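PDB 4GO3: putative gamma-hydroxymuconic semialdehyde dehydrogenase from Pseudomonas, which probably oxidises an aldehyde, gamma-hydroxymuconic semialdehyde, with NAD(P)+ as cofactor, as other members of the aldehyde dehydrogenase family do. Local coordinates for residues A[243-248]-A[465-470]; A[368-373]-A[389-394]. The protein carries 2 engineered substitutions. One frame throughout, in Å; residues are numbered along the deposited sequence.

Interaction 1: A[243-248]-A[465-470]; sequences RIQLEL and HDYTEA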
loop_
_atom_site.group_PDB
_atom_site.type_symbol
_atom_site.label_atom_id
_atom_site.label_comp_id
_atom_site.label_asym_id
_atom_site.label_seq_id
_atom_site.Cartn_x
_atom_site.Cartn_y
_atom_site.Cartn_z
ATOM N N ARG A 243 -1.999 7.141 -0.410
ATOM C CA ARG A 243 -1.677 5.816 0.076
ATOM C C ARG A 243 -2.111 5.685 1.519
ATOM O O ARG A 243 -2.269 6.663 2.213
ATOM C CB ARG A 243 -0.197 5.505 -0.093
ATOM C CG ARG A 243 0.522 6.480 -0.976
ATOM C CD ARG A 243 1.587 5.814 -1.772
ATOM N NE ARG A 243 2.402 4.898 -0.992
ATOM C CZ ARG A 243 3.713 4.762 -1.146
ATOM N NH1 ARG A 243 4.353 5.492 -2.035
ATOM N NH2 ARG A 243 4.384 3.898 -0.414
ATOM N N ILE A 244 -2.319 4.458 1.955
ATOM C CA ILE A 244 -2.801 4.196 3.289
ATOM C C ILE A 244 -1.905 3.212 3.990
ATOM O O ILE A 244 -1.353 2.320 3.389
ATOM C CB ILE A 244 -4.200 3.577 3.266
ATOM C CG1 ILE A 244 -5.045 4.182 2.158
ATOM C CG2 ILE A 244 -4.898 3.744 4.592
ATOM C CD1 ILE A 244 -6.389 3.515 2.019
ATOM N N GLN A 245 -1.778 3.392 5.294
ATOM C CA GLN A 245 -1.174 2.434 6.201
ATOM C C GLN A 245 -2.230 2.216 7.270
ATOM O O GLN A 245 -2.738 3.162 7.821
ATOM C CB GLN A 245 0.076 3.034 6.837
ATOM C CG GLN A 245 1.233 2.103 7.115
ATOM C CD GLN A 245 2.425 2.835 7.709
ATOM O OE1 GLN A 245 2.322 3.451 8.745
ATOM N NE2 GLN A 245 3.552 2.783 7.038
ATOM N N LEU A 246 -2.572 0.974 7.560
ATOM C CA LEU A 246 -3.496 0.692 8.642
ATOM C C LEU A 246 -2.951 -0.296 9.678
ATOM O O LEU A 246 -2.558 -1.395 9.341
ATOM C CB LEU A 246 -4.796 0.146 8.080
ATOM C CG LEU A 246 -5.507 0.961 7.017
ATOM C CD1 LEU A 246 -6.691 0.207 6.498
ATOM C CD2 LEU A 246 -5.925 2.285 7.549
ATOM N N GLU A 247 -3.012 0.071 10.946
ATOM C CA GLU A 247 -2.907 -0.907 11.998
ATOM C C GLU A 247 -4.210 -0.913 12.782
ATOM O O GLU A 247 -4.484 0.004 13.526
ATOM C CB GLU A 247 -1.721 -0.639 12.901
ATOM C CG GLU A 247 -1.403 -1.802 13.810
ATOM C CD GLU A 247 -1.851 -1.563 15.218
ATOM O OE1 GLU A 247 -2.938 -2.015 15.572
ATOM O OE2 GLU A 247 -1.124 -0.904 15.968
ATOM N N LEU A 248 -5.015 -1.949 12.588
ATOM C CA LEU A 248 -6.368 -1.954 13.095
ATOM C C LEU A 248 -6.646 -2.955 14.168
ATOM O O LEU A 248 -7.716 -3.512 14.205
ATOM C CB LEU A 248 -7.352 -2.192 11.971
ATOM C CG LEU A 248 -7.052 -1.421 10.704
ATOM C CD1 LEU A 248 -8.070 -1.754 9.675
ATOM C CD2 LEU A 248 -7.027 0.049 10.991
ATOM N N HIS A 465 10.036 2.147 3.211
ATOM C CA HIS A 465 9.417 1.826 1.940
ATOM C C HIS A 465 8.014 2.411 1.869
ATOM O O HIS A 465 7.608 2.919 0.852
ATOM C CB HIS A 465 9.359 0.318 1.718
ATOM C CG HIS A 465 8.741 -0.067 0.417
ATOM N ND1 HIS A 465 7.383 -0.239 0.264
ATOM C CD2 HIS A 465 9.292 -0.288 -0.799
ATOM C CE1 HIS A 465 7.125 -0.566 -0.991
ATOM N NE2 HIS A 465 8.266 -0.603 -1.658
ATOM N N ASP A 466 7.286 2.343 2.971
ATOM C CA ASP A 466 5.905 2.817 3.007
ATOM C C ASP A 466 5.786 4.321 2.958
ATOM O O ASP A 466 4.734 4.833 2.613
ATOM C CB ASP A 466 5.166 2.288 4.244
ATOM C CG ASP A 466 4.829 0.820 4.125
ATOM O OD1 ASP A 466 5.107 0.221 3.053
ATOM O OD2 ASP A 466 4.294 0.266 5.106
ATOM N N TYR A 467 6.884 5.024 3.132
ATOM C CA TYR A 467 6.884 6.459 3.095
ATOM C C TYR A 467 7.682 7.025 1.991
ATOM O O TYR A 467 8.063 8.139 2.059
ATOM C CB TYR A 467 7.398 7.042 4.405
ATOM C CG TYR A 467 6.401 6.946 5.501
ATOM C CD1 TYR A 467 6.527 6.021 6.483
ATOM C CD2 TYR A 467 5.313 7.757 5.530
ATOM C CE1 TYR A 467 5.623 5.924 7.443
ATOM C CE2 TYR A 467 4.406 7.649 6.494
ATOM C CZ TYR A 467 4.561 6.736 7.440
ATOM O OH TYR A 467 3.634 6.652 8.401
ATOM N N THR A 468 7.970 6.234 0.983
ATOM C CA THR A 468 8.659 6.749 -0.179
ATOM C C THR A 468 7.922 6.298 -1.417
ATOM O O THR A 468 7.002 5.513 -1.338
ATOM C CB THR A 468 10.104 6.279 -0.251
ATOM O OG1 THR A 468 10.141 4.866 -0.145
ATOM C CG2 THR A 468 10.913 6.868 0.862
ATOM N N GLU A 469 8.317 6.822 -2.563
ATOM C CA GLU A 469 7.783 6.347 -3.812
ATOM C C GLU A 469 8.928 6.008 -4.706
ATOM O O GLU A 469 9.965 6.613 -4.621
ATOM C CB GLU A 469 6.947 7.420 -4.486
ATOM C CG GLU A 469 6.875 8.692 -3.724
ATOM C CD GLU A 469 6.706 9.892 -4.611
ATOM O OE1 GLU A 469 7.726 10.415 -5.086
ATOM O OE2 GLU A 469 5.556 10.327 -4.817
ATOM N N ALA A 470 8.721 5.034 -5.573
ATOM C CA ALA A 470 9.630 4.742 -6.641
ATOM C C ALA A 470 9.529 5.797 -7.739
ATOM O O ALA A 470 8.498 5.991 -8.318
ATOM C CB ALA A 470 9.310 3.427 -7.175
#
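In the nucleotide-binding sheet of this aldehyde dehydrogenase, strand 243-247, whose far end and the residue after it, Glu247 and Leu248, bind NAD+, sends two side chains to the turn where helix 460-466 gives way to strand 468-476. Arg243, bent at its second and third torsions, brings the edge of its guanidinium to a main-chain oxygen: NH1 donates to Thr468 O at 2.7 Å, close to the guanidinium plane but from above the carbonyl plane. NH2 of Arg243 adds a weak bond to Thr468 O at 3.2 Å, so one oxygen takes both donors. Gln245, extended beyond CG, crosses Asp466 at about a right angle, and its NE2 donates to the anti lone pair of Asp466 OD2 at 3.3 Å, with the amide and carboxylate planes 52° apart. The main chain of Arg457 gives that same OD2 another hydrogen bond. Tyr467 brings its ring up beside Gln245, ring and amide planes 82° apart; its OH is hydrogen-bonded to Gln144 of strand 130-145. His465 turns instead to the second subunit, where its NE2 meets Glu462, so the turn lies at the dimer interface. A cationic guanidinium beside the C-terminal end of a helix, with His465 O at its edge and Asp466 O also near, would probably be favoured electrostatically, while two N-H groups at Asp466 OD2 would probably favour the charged carboxylate.

Interaction 2: A[368-373]-A[389-394]; sequences VVEAKP and VVRFSS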
loop_
_atom_site.group_PDB
_atom_site.type_symbol
_atom_site.label_atom_id
_atom_site.label_comp_id
_atom_site.label_asym_id
_atom_site.label_seq_id
_atom_site.Cartn_x
_atom_site.Cartn_y
_atom_site.Cartn_z
ATOM N N VAL A 368 -8.936 -12.004 34.288
ATOM C CA VAL A 368 -8.614 -13.246 33.613
ATOM C C VAL A 368 -9.868 -14.088 33.563
ATOM O O VAL A 368 -10.454 -14.389 34.596
ATOM C CB VAL A 368 -7.543 -14.039 34.381
ATOM C CG1 VAL A 368 -7.165 -15.314 33.611
ATOM C CG2 VAL A 368 -6.323 -13.179 34.628
ATOM N N VAL A 369 -10.266 -14.489 32.365
ATOM C CA VAL A 369 -11.548 -15.153 32.169
ATOM C C VAL A 369 -11.402 -16.469 31.421
ATOM O O VAL A 369 -10.857 -16.506 30.322
ATOM C CB VAL A 369 -12.501 -14.239 31.379
ATOM C CG1 VAL A 369 -13.810 -14.950 31.094
ATOM C CG2 VAL A 369 -12.734 -12.966 32.145
ATOM N N GLU A 370 -11.875 -17.558 31.994
ATOM C CA GLU A 370 -11.833 -18.822 31.296
ATOM C C GLU A 370 -13.013 -18.865 30.362
ATOM O O GLU A 370 -14.119 -18.624 30.768
ATOM C CB GLU A 370 -11.886 -19.972 32.283
ATOM C CG GLU A 370 -11.929 -21.305 31.631
ATOM C CD GLU A 370 -10.630 -22.038 31.720
ATOM O OE1 GLU A 370 -9.952 -21.910 32.736
ATOM O OE2 GLU A 370 -10.294 -22.757 30.771
ATOM N N ALA A 371 -12.768 -19.157 29.099
ATOM C CA ALA A 371 -13.780 -19.013 28.058
ATOM C C ALA A 371 -13.684 -20.086 26.971
ATOM O O ALA A 371 -12.938 -21.065 27.101
ATOM C CB ALA A 371 -13.691 -17.632 27.447
ATOM N N LYS A 372 -14.407 -19.890 25.895
ATOM C CA LYS A 372 -14.266 -20.761 24.762
ATOM C C LYS A 372 -13.703 -19.895 23.668
ATOM O O LYS A 372 -13.637 -18.685 23.813
ATOM C CB LYS A 372 -15.609 -21.366 24.373
ATOM C CG LYS A 372 -16.055 -22.470 25.301
ATOM C CD LYS A 372 -15.017 -23.577 25.394
ATOM C CE LYS A 372 -15.224 -24.467 26.612
ATOM N NZ LYS A 372 -15.257 -23.734 27.900
ATOM N N PRO A 373 -13.270 -20.504 22.581
ATOM C CA PRO A 373 -12.712 -19.732 21.500
ATOM C C PRO A 373 -13.797 -19.082 20.705
ATOM O O PRO A 373 -13.550 -18.147 19.991
ATOM C CB PRO A 373 -11.998 -20.785 20.693
ATOM C CG PRO A 373 -11.681 -21.774 21.632
ATOM C CD PRO A 373 -12.861 -21.895 22.465
ATOM N N VAL A 389 -8.812 -17.242 28.732
ATOM C CA VAL A 389 -8.061 -18.483 28.810
ATOM C C VAL A 389 -8.848 -19.594 28.166
ATOM O O VAL A 389 -10.039 -19.763 28.421
ATOM C CB VAL A 389 -7.765 -18.880 30.236
ATOM C CG1 VAL A 389 -7.034 -20.204 30.263
ATOM C CG2 VAL A 389 -6.946 -17.801 30.897
ATOM N N VAL A 390 -8.167 -20.336 27.312
ATOM C CA VAL A 390 -8.761 -21.437 26.598
ATOM C C VAL A 390 -7.733 -22.537 26.621
ATOM O O VAL A 390 -6.539 -22.269 26.737
ATOM C CB VAL A 390 -9.076 -21.027 25.182
ATOM C CG1 VAL A 390 -9.270 -22.236 24.306
ATOM C CG2 VAL A 390 -10.311 -20.139 25.179
ATOM N N ARG A 391 -8.182 -23.781 26.550
ATOM C CA ARG A 391 -7.252 -24.890 26.630
ATOM C C ARG A 391 -7.283 -25.707 25.371
ATOM O O ARG A 391 -8.273 -25.716 24.659
ATOM C CB ARG A 391 -7.589 -25.746 27.819
ATOM C CG ARG A 391 -7.413 -25.017 29.146
ATOM C CD ARG A 391 -8.374 -25.584 30.169
ATOM N NE ARG A 391 -7.736 -25.855 31.447
ATOM C CZ ARG A 391 -7.880 -25.094 32.520
ATOM N NH1 ARG A 391 -8.634 -24.007 32.457
ATOM N NH2 ARG A 391 -7.272 -25.421 33.647
ATOM N N PHE A 392 -6.183 -26.382 25.087
ATOM C CA PHE A 392 -6.076 -27.208 23.901
ATOM C C PHE A 392 -5.254 -28.454 24.198
ATOM O O PHE A 392 -4.638 -28.571 25.261
ATOM C CB PHE A 392 -5.420 -26.420 22.783
ATOM C CG PHE A 392 -3.957 -26.187 22.985
ATOM C CD1 PHE A 392 -3.026 -27.022 22.397
ATOM C CD2 PHE A 392 -3.508 -25.129 23.750
ATOM C CE1 PHE A 392 -1.679 -26.807 22.562
ATOM C CE2 PHE A 392 -2.172 -24.899 23.914
ATOM C CZ PHE A 392 -1.250 -25.743 23.318
ATOM N N SER A 393 -5.234 -29.378 23.247
ATOM C CA SER A 393 -4.495 -30.628 23.419
ATOM C C SER A 393 -3.557 -30.935 22.238
ATOM O O SER A 393 -2.595 -31.658 22.393
ATOM C CB SER A 393 -5.458 -31.779 23.721
ATOM O OG SER A 393 -6.801 -31.436 23.418
ATOM N N SER A 394 -3.829 -30.367 21.068
ATOM C CA SER A 394 -2.936 -30.532 19.924
ATOM C C SER A 394 -2.303 -29.222 19.461
ATOM O O SER A 394 -2.858 -28.140 19.639
ATOM C CB SER A 394 -3.680 -31.151 18.733
ATOM O OG SER A 394 -4.809 -30.375 18.350
#
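The carboxylate of Glu370 lies against the NH1 end of the Arg391 guanidinium, coming in at the edge with the two planes 25° apart. Its chain leaves with CG anti to the backbone N (chi1 177°) and bends at chi2, so the acid reaches over to the neighbouring strand, where Glu370 OE1 makes a salt bridge to Arg391 NH1 at 2.5 Å and Glu370 OE2 takes a weak hydrogen bond from the same nitrogen; NH1 is crowded in the model, so its exact place is less sure. Arg391 NH2 has a second acid, Asp295. An alanine in place of Glu370 removes the carboxylate and with it the bridge to Arg391, whose guanidinium would probably be less firmly oriented, held by Asp295. Beneath the ion pair the backbones run parallel, with Val389 gripping both sides of Glu370: Val389 N donates to Val369 O at 2.7 Å, and Ala371 N donates to Val389 O at 2.9 Å, nearly straight (169°) and in the carbonyl plane. On the face that carries Glu370 and Val389, Val368 CG1 touches Val389 CG2 at 3.7 Å. Val390 points its methyls the other way, CG1 packing on Pro373 CG at 3.6 Å and CG2 lying 3.4 Å from Ala371 O, just past the end of strand 367-370. Strand 345-348 pairs with strand 367-370, and strand 286-290 with strand 386-392. Helix 294-307 covers Val368, Val389 and Arg391, while Val390 and Phe392 rest on helix 395-403.

The two contacts belong to different sheets, their centres about 36 Å apart and their nearest atoms about 17 Å apart. Along the chain 243-248 comes first, then both halves of interaction 2, 368-373 and 389-394, and finally 465-470, so the second contact closes within the span of the first. Soon after strand 243-247 the chain enters the seven-stranded sheet at strand 253-256; interaction 2 joins two strands toward one side of that sheet, and the chain returns to the nucleotide-binding sheet through strands 454-455 and 468-476. Interaction 1 joins the strand that leads to the NAD+-binding residues to a turn at the subunit interface, whereas interaction 2 is local, away from the cofactor site and the second subunit.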